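Local coordinates for blue-light photoreceptor (Dinoroseobacter shibae, PDB 4KUK), which senses blue light through a flavin bound in its LOV (PAS-type) domain and probably passes the signal on as a short LOV photoreceptor, at residues A[36-42]-A[129-135]; A[84-88]-A[99-103]. All coordinates share one frame. Where two conformers were deposited one is given. Residue numbers count along the deposited sequence, not the author numbering.

Contact 1: A[36-42]-A[129-135]; sequences SVVFSDP and MFFAGAQ. With RBF (riboflavin), chain B.
Ser36 OG donates to Gln135 OE1 at 2.7 Å, which turns the amide so that Gln135 NE2 reaches riboflavin O4 at 3.1 Å and, weakly, N5 at 3.4 Å; Gln135 bends there with chi1 m and chi2 p. Two extended strands run antiparallel, axes 4.7 Å apart at 160°. Val38 pairs with Gly133 (Val38 N to Gly133 O 2.8 Å, Gly133 N to Val38 O 2.9 Å) and Ser40 with Phe131 (Ser40 N to Phe131 O 3.0 Å, Phe131 N to Ser40 O 3.2 Å). Val37-Ala134 and Phe39-Ala132 are non-hydrogen-bonded pairs. One water joins Asp41 OD1, which also hydrogen-bonds to Ser43, to Met129 O, beside a classic beta bulge where Met129 and Phe130 face Ile121. Away from the flavin, Phe39 CE1 rests 3.7 Å from Ala132 CB. On the flavin side, Val38 CG2 lies 3.5 Å from riboflavin C6, and a side chain at Gly133 would clash there. This pairs the first strand with the central last strand of the antiparallel PAS-fold sheet, forming one wall of the LOV flavin pocket.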
loop_
_atom_site.group_PDB
_atom_site.type_symbol
_atom_site.label_atom_id
_atom_site.label_comp_id
_atom_site.label_asym_id
_atom_site.label_seq_id
_atom_site.Cartn_x
_atom_site.Cartn_y
_atom_site.Cartn_z
ATOM N N SER A 36 0.678 -14.737 -13.859
ATOM C CA SER A 36 0.562 -14.987 -12.450
ATOM C C SER A 36 1.448 -13.970 -11.734
ATOM O O SER A 36 2.706 -13.937 -11.903
ATOM C CB SER A 36 1.061 -16.392 -12.180
ATOM O OG SER A 36 0.919 -16.735 -10.841
ATOM N N VAL A 37 0.797 -13.099 -10.975
ATOM C CA VAL A 37 1.523 -12.141 -10.180
ATOM C C VAL A 37 0.804 -11.910 -8.858
ATOM O O VAL A 37 -0.435 -11.999 -8.774
ATOM C CB VAL A 37 1.721 -10.859 -10.959
ATOM C CG1 VAL A 37 0.411 -10.136 -11.115
ATOM C CG2 VAL A 37 2.772 -9.994 -10.276
ATOM N N VAL A 38 1.594 -11.658 -7.809
ATOM C CA VAL A 38 1.050 -11.468 -6.473
ATOM C C VAL A 38 1.791 -10.326 -5.794
ATOM O O VAL A 38 2.920 -9.988 -6.175
ATOM C CB VAL A 38 1.201 -12.739 -5.608
ATOM C CG1 VAL A 38 0.650 -13.968 -6.348
ATOM C CG2 VAL A 38 2.655 -12.982 -5.267
ATOM N N PHE A 39 1.150 -9.703 -4.807
ATOM C CA PHE A 39 1.847 -8.752 -3.918
ATOM C C PHE A 39 1.679 -9.224 -2.494
ATOM O O PHE A 39 0.590 -9.651 -2.120
ATOM C CB PHE A 39 1.264 -7.339 -4.010
ATOM C CG PHE A 39 1.369 -6.742 -5.366
ATOM C CD1 PHE A 39 2.525 -6.109 -5.757
ATOM C CD2 PHE A 39 0.299 -6.773 -6.241
ATOM C CE1 PHE A 39 2.638 -5.538 -6.999
ATOM C CE2 PHE A 39 0.399 -6.197 -7.493
ATOM C CZ PHE A 39 1.576 -5.580 -7.864
ATOM N N SER A 40 2.748 -9.149 -1.712
ATOM C CA SER A 40 2.703 -9.450 -0.286
ATOM C C SER A 40 2.960 -8.180 0.516
ATOM O O SER A 40 3.524 -7.207 0.002
ATOM C CB SER A 40 3.746 -10.514 0.117
ATOM O OG SER A 40 5.055 -9.916 0.193
ATOM N N ASP A 41 2.514 -8.202 1.767
ATOM C CA ASP A 41 2.727 -7.079 2.686
ATOM C C ASP A 41 3.645 -7.520 3.828
ATOM O O ASP A 41 3.186 -8.154 4.778
ATOM C CB ASP A 41 1.391 -6.625 3.265
ATOM C CG ASP A 41 1.530 -5.377 4.136
ATOM O OD1 ASP A 41 2.690 -4.968 4.425
ATOM O OD2 ASP A 41 0.488 -4.791 4.517
ATOM N N PRO A 42 4.936 -7.212 3.727
ATOM C CA PRO A 42 5.896 -7.678 4.744
ATOM C C PRO A 42 5.747 -7.004 6.105
ATOM O O PRO A 42 6.382 -7.446 7.069
ATOM C CB PRO A 42 7.263 -7.366 4.110
ATOM C CG PRO A 42 6.988 -6.200 3.192
ATOM C CD PRO A 42 5.576 -6.418 2.659
ATOM N N MET A 129 7.574 -1.382 1.248
ATOM C CA MET A 129 6.119 -1.315 1.300
ATOM C C MET A 129 5.466 -2.667 0.946
ATOM O O MET A 129 4.611 -3.181 1.691
ATOM C CB MET A 129 5.675 -0.234 0.333
ATOM C CG MET A 129 4.267 0.221 0.503
ATOM S SD MET A 129 3.923 1.629 -0.573
ATOM C CE MET A 129 2.369 2.133 0.105
ATOM N N PHE A 130 5.883 -3.250 -0.179
ATOM C CA PHE A 130 5.347 -4.539 -0.638
ATOM C C PHE A 130 6.477 -5.319 -1.290
ATOM O O PHE A 130 7.519 -4.737 -1.672
ATOM C CB PHE A 130 4.285 -4.343 -1.742
ATOM C CG PHE A 130 3.176 -3.413 -1.374
ATOM C CD1 PHE A 130 2.213 -3.794 -0.451
ATOM C CD2 PHE A 130 3.074 -2.172 -1.980
ATOM C CE1 PHE A 130 1.159 -2.919 -0.132
ATOM C CE2 PHE A 130 2.037 -1.304 -1.665
ATOM C CZ PHE A 130 1.096 -1.662 -0.735
ATOM N N PHE A 131 6.261 -6.624 -1.473
ATOM C CA PHE A 131 7.034 -7.380 -2.455
ATOM C C PHE A 131 6.098 -7.708 -3.613
ATOM O O PHE A 131 4.914 -8.009 -3.387
ATOM C CB PHE A 131 7.569 -8.683 -1.867
ATOM C CG PHE A 131 8.706 -8.501 -0.908
ATOM C CD1 PHE A 131 9.969 -8.158 -1.382
ATOM C CD2 PHE A 131 8.523 -8.671 0.452
ATOM C CE1 PHE A 131 11.057 -8.000 -0.503
ATOM C CE2 PHE A 131 9.593 -8.486 1.348
ATOM C CZ PHE A 131 10.862 -8.173 0.860
ATOM N N ALA A 132 6.608 -7.645 -4.844
ATOM C CA ALA A 132 5.874 -8.166 -5.994
ATOM C C ALA A 132 6.519 -9.482 -6.381
ATOM O O ALA A 132 7.754 -9.607 -6.328
ATOM C CB ALA A 132 5.909 -7.182 -7.156
ATOM N N GLY A 133 5.693 -10.456 -6.756
ATOM C CA GLY A 133 6.176 -11.779 -7.135
ATOM C C GLY A 133 5.509 -12.191 -8.412
ATOM O O GLY A 133 4.285 -12.087 -8.521
ATOM N N ALA A 134 6.263 -12.680 -9.374
ATOM C CA ALA A 134 5.666 -13.146 -10.609
ATOM C C ALA A 134 6.058 -14.613 -10.796
ATOM O O ALA A 134 7.229 -14.995 -10.628
ATOM C CB ALA A 134 6.132 -12.304 -11.779
ATOM N N GLN A 135 5.079 -15.462 -11.097
ATOM C CA GLN A 135 5.334 -16.886 -11.307
ATOM C C GLN A 135 5.274 -17.253 -12.777
ATOM O O GLN A 135 4.344 -16.863 -13.497
ATOM C CB GLN A 135 4.322 -17.719 -10.539
ATOM C CG GLN A 135 4.390 -17.548 -9.021
ATOM C CD GLN A 135 3.607 -16.355 -8.513
ATOM O OE1 GLN A 135 2.790 -15.755 -9.232
ATOM N NE2 GLN A 135 3.850 -15.998 -7.265
HETATM N N1 RBF B . 7.223 -19.242 -2.719
HETATM C C2 RBF B . 6.928 -20.214 -3.628
HETATM O O2 RBF B . 7.316 -21.373 -3.362
HETATM N N3 RBF B . 6.242 -19.979 -4.770
HETATM C C4 RBF B . 5.843 -18.756 -5.109
HETATM O O4 RBF B . 5.248 -18.506 -6.168
HETATM C C4A RBF B . 6.126 -17.663 -4.181
HETATM N N5 RBF B . 5.746 -16.396 -4.453
HETATM C C5A RBF B . 6.088 -15.381 -3.606
HETATM C C6 RBF B . 5.718 -14.068 -3.920
HETATM C C7 RBF B . 6.039 -13.006 -3.061
HETATM C C7M RBF B . 5.653 -11.592 -3.381
HETATM C C8 RBF B . 6.790 -13.315 -1.818
HETATM C C8M RBF B . 7.157 -12.198 -0.845
HETATM C C9 RBF B . 7.159 -14.614 -1.514
HETATM C C9A RBF B . 6.819 -15.670 -2.360
HETATM N N10 RBF B . 7.168 -16.979 -2.054
HETATM C C10 RBF B . 6.872 -17.978 -2.969
HETATM C "C1'" RBF B . 8.011 -17.324 -0.899
HETATM C "C2'" RBF B . 7.295 -17.639 0.378
HETATM O "O2'" RBF B . 6.143 -16.779 0.477
HETATM C "C3'" RBF B . 8.263 -17.461 1.563
HETATM O "O3'" RBF B . 8.781 -16.143 1.527
HETATM C "C4'" RBF B . 9.440 -18.441 1.469
HETATM O "O4'" RBF B . 8.890 -19.743 1.673
HETATM C "C5'" RBF B . 10.545 -18.155 2.492
HETATM O "O5'" RBF B . 9.958 -17.982 3.799
HETATM O O HOH W 1 2.345 -16.921 -15.304
HETATM O O HOH W 2 3.087 -2.161 3.773
#

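Contact 2: A[84-88]-A[99-103]; sequences AVEAI and TIDIL. With RBF (riboflavin), chain B.
The 84-88 segment is a turn and a bit of regular alpha helix, closed by Ile88 N to Ala84 O at 3.0 Å, while 99-103 is an extended strand. Their axes approach to 9.4 Å and run at 146° between N-to-C directions, so the helix packs obliquely and roughly antiparallel to the strand. The closest CA pair is Ala84 and Ile102, 6.4 Å apart.

Strand alternation turns Ile100 and Ile102 toward the helix and Asp101 away from it, where Asp101 forms a salt bridge with Arg115 on the adjoining strand 111-122. Both isoleucines have chi1 and chi2 in t, which stretches each side chain out so that its CD1 meets the helix. Ile100 CD1 lies 3.9 Å from Ala84 CB and 3.8 Å from Ala87 CB, the two small side chains leaving room for it. Ile88, with chi1 m and chi2 t, starts sideways but extends to the strand: its CG1 is 3.7 Å from Ile100 CG2, and its CD1 meets Ile102 CD1 at 3.6 Å. Ile102 CD1 also sits 4.0 Å from Ala84 CB and 4.1 Å from Val85 CG2.

Three of these side chains also border riboflavin. Val85 CG1 is 3.5 Å from O4' of riboflavin and Ile88 CG2 is 3.6 Å from its C1', both on the ribityl chain; Ile102 CD1 is 3.9 Å from riboflavin O2, on the ring system. Polar contacts to the ligand come from neighbours such as Gln76 and Asn104. Helix and strand thus meet through aliphatic groups alone, giving this part of the flavin pocket an apolar lining held by close packing.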
loop_
_atom_site.group_PDB
_atom_site.type_symbol
_atom_site.label_atom_id
_atom_site.label_comp_id
_atom_site.label_asym_id
_atom_site.label_seq_id
_atom_site.Cartn_x
_atom_site.Cartn_y
_atom_site.Cartn_z
ATOM N N ALA A 84 16.229 -23.854 -1.538
ATOM C CA ALA A 84 15.625 -22.843 -2.396
ATOM C C ALA A 84 14.669 -21.975 -1.574
ATOM O O ALA A 84 14.579 -20.756 -1.772
ATOM C CB ALA A 84 14.896 -23.479 -3.599
ATOM N N VAL A 85 13.958 -22.609 -0.643
ATOM C CA VAL A 85 13.073 -21.870 0.237
ATOM C C VAL A 85 13.895 -20.885 1.080
ATOM O O VAL A 85 13.505 -19.715 1.246
ATOM C CB VAL A 85 12.253 -22.853 1.145
ATOM C CG1 VAL A 85 11.406 -22.100 2.189
ATOM C CG2 VAL A 85 11.359 -23.720 0.271
ATOM N N GLU A 86 15.020 -21.340 1.628
ATOM C CA GLU A 86 15.845 -20.442 2.429
ATOM C C GLU A 86 16.475 -19.338 1.571
ATOM O O GLU A 86 16.629 -18.189 2.025
ATOM C CB GLU A 86 16.892 -21.234 3.216
ATOM C CG GLU A 86 17.807 -20.345 4.101
ATOM C CD GLU A 86 17.096 -19.636 5.255
ATOM O OE1 GLU A 86 15.930 -19.997 5.548
ATOM O OE2 GLU A 86 17.725 -18.705 5.852
ATOM N N ALA A 87 16.834 -19.667 0.335
ATOM C CA ALA A 87 17.322 -18.653 -0.601
ATOM C C ALA A 87 16.295 -17.518 -0.794
ATOM O O ALA A 87 16.647 -16.340 -0.792
ATOM C CB ALA A 87 17.726 -19.287 -1.964
ATOM N N ILE A 88 15.026 -17.871 -0.987
ATOM C CA ILE A 88 13.997 -16.849 -1.134
ATOM C C ILE A 88 13.896 -16.025 0.143
ATOM O O ILE A 88 13.817 -14.786 0.084
ATOM C CB ILE A 88 12.627 -17.504 -1.418
ATOM C CG1 ILE A 88 12.643 -18.203 -2.770
ATOM C CG2 ILE A 88 11.501 -16.449 -1.363
ATOM C CD1 ILE A 88 11.454 -19.195 -2.979
ATOM N N THR A 99 15.498 -13.993 -8.846
ATOM C CA THR A 99 14.726 -15.011 -9.555
ATOM C C THR A 99 15.248 -16.371 -9.139
ATOM O O THR A 99 16.469 -16.555 -9.022
ATOM C CB THR A 99 14.859 -14.857 -11.091
ATOM O OG1 THR A 99 14.417 -13.543 -11.464
ATOM C CG2 THR A 99 13.994 -15.881 -11.829
ATOM N N ILE A 100 14.351 -17.333 -8.926
ATOM C CA ILE A 100 14.817 -18.665 -8.583
ATOM C C ILE A 100 13.870 -19.686 -9.178
ATOM O O ILE A 100 12.668 -19.424 -9.293
ATOM C CB ILE A 100 14.967 -18.852 -7.052
ATOM C CG1 ILE A 100 15.641 -20.196 -6.738
ATOM C CG2 ILE A 100 13.599 -18.735 -6.346
ATOM C CD1 ILE A 100 16.225 -20.290 -5.309
ATOM N N ASP A 101 14.412 -20.824 -9.627
ATOM C CA ASP A 101 13.566 -21.918 -10.086
ATOM C C ASP A 101 13.296 -22.824 -8.885
ATOM O O ASP A 101 14.238 -23.369 -8.296
ATOM C CB ASP A 101 14.244 -22.732 -11.187
ATOM C CG ASP A 101 14.249 -22.020 -12.543
ATOM O OD1 ASP A 101 13.847 -20.839 -12.636
ATOM O OD2 ASP A 101 14.673 -22.661 -13.536
ATOM N N ILE A 102 12.016 -22.996 -8.542
ATOM C CA ILE A 102 11.628 -23.759 -7.370
ATOM C C ILE A 102 10.457 -24.678 -7.744
ATOM O O ILE A 102 9.553 -24.286 -8.487
ATOM C CB ILE A 102 11.286 -22.818 -6.182
ATOM C CG1 ILE A 102 11.000 -23.611 -4.902
ATOM C CG2 ILE A 102 10.155 -21.843 -6.541
ATOM C CD1 ILE A 102 10.938 -22.708 -3.673
ATOM N N LEU A 103 10.494 -25.909 -7.234
ATOM C CA LEU A 103 9.386 -26.841 -7.473
ATOM C C LEU A 103 8.192 -26.412 -6.658
ATOM O O LEU A 103 8.318 -26.224 -5.441
ATOM C CB LEU A 103 9.779 -28.262 -7.124
ATOM C CG LEU A 103 8.794 -29.325 -7.593
ATOM C CD1 LEU A 103 8.838 -29.414 -9.132
ATOM C CD2 LEU A 103 9.182 -30.665 -6.923
HETATM N N1 RBF B . 7.223 -19.242 -2.719
HETATM C C2 RBF B . 6.928 -20.214 -3.628
HETATM O O2 RBF B . 7.316 -21.373 -3.362
HETATM N N3 RBF B . 6.242 -19.979 -4.770
HETATM C C4 RBF B . 5.843 -18.756 -5.109
HETATM O O4 RBF B . 5.248 -18.506 -6.168
HETATM C C4A RBF B . 6.126 -17.663 -4.181
HETATM N N5 RBF B . 5.746 -16.396 -4.453
HETATM C C5A RBF B . 6.088 -15.381 -3.606
HETATM C C6 RBF B . 5.718 -14.068 -3.920
HETATM C C7 RBF B . 6.039 -13.006 -3.061
HETATM C C7M RBF B . 5.653 -11.592 -3.381
HETATM C C8 RBF B . 6.790 -13.315 -1.818
HETATM C C8M RBF B . 7.157 -12.198 -0.845
HETATM C C9 RBF B . 7.159 -14.614 -1.514
HETATM C C9A RBF B . 6.819 -15.670 -2.360
HETATM N N10 RBF B . 7.168 -16.979 -2.054
HETATM C C10 RBF B . 6.872 -17.978 -2.969
HETATM C "C1'" RBF B . 8.011 -17.324 -0.899
HETATM C "C2'" RBF B . 7.295 -17.639 0.378
HETATM O "O2'" RBF B . 6.143 -16.779 0.477
HETATM C "C3'" RBF B . 8.263 -17.461 1.563
HETATM O "O3'" RBF B . 8.781 -16.143 1.527
HETATM C "C4'" RBF B . 9.440 -18.441 1.469
HETATM O "O4'" RBF B . 8.890 -19.743 1.673
HETATM C "C5'" RBF B . 10.545 -18.155 2.492
HETATM O "O5'" RBF B . 9.958 -17.982 3.799
#

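From the N terminus the chain first lays down strand 36-40, whose partner in contact 1, strand 128-137, comes last of the five in the sheet. Contact 1 therefore closes a long loop that takes in strand 49-52, the three helices and the two strands 98-105 and 111-122. Contact 2 is nested inside that loop and closes a much shorter one, from helix 82-94 straight into strand 98-105. Contact 1 joins neighbouring strands within the sheet, whereas contact 2 packs a helix on one of its outermost strands. Their centres are 15 Å apart and they do not touch each other; riboflavin bridges the gap, touching both.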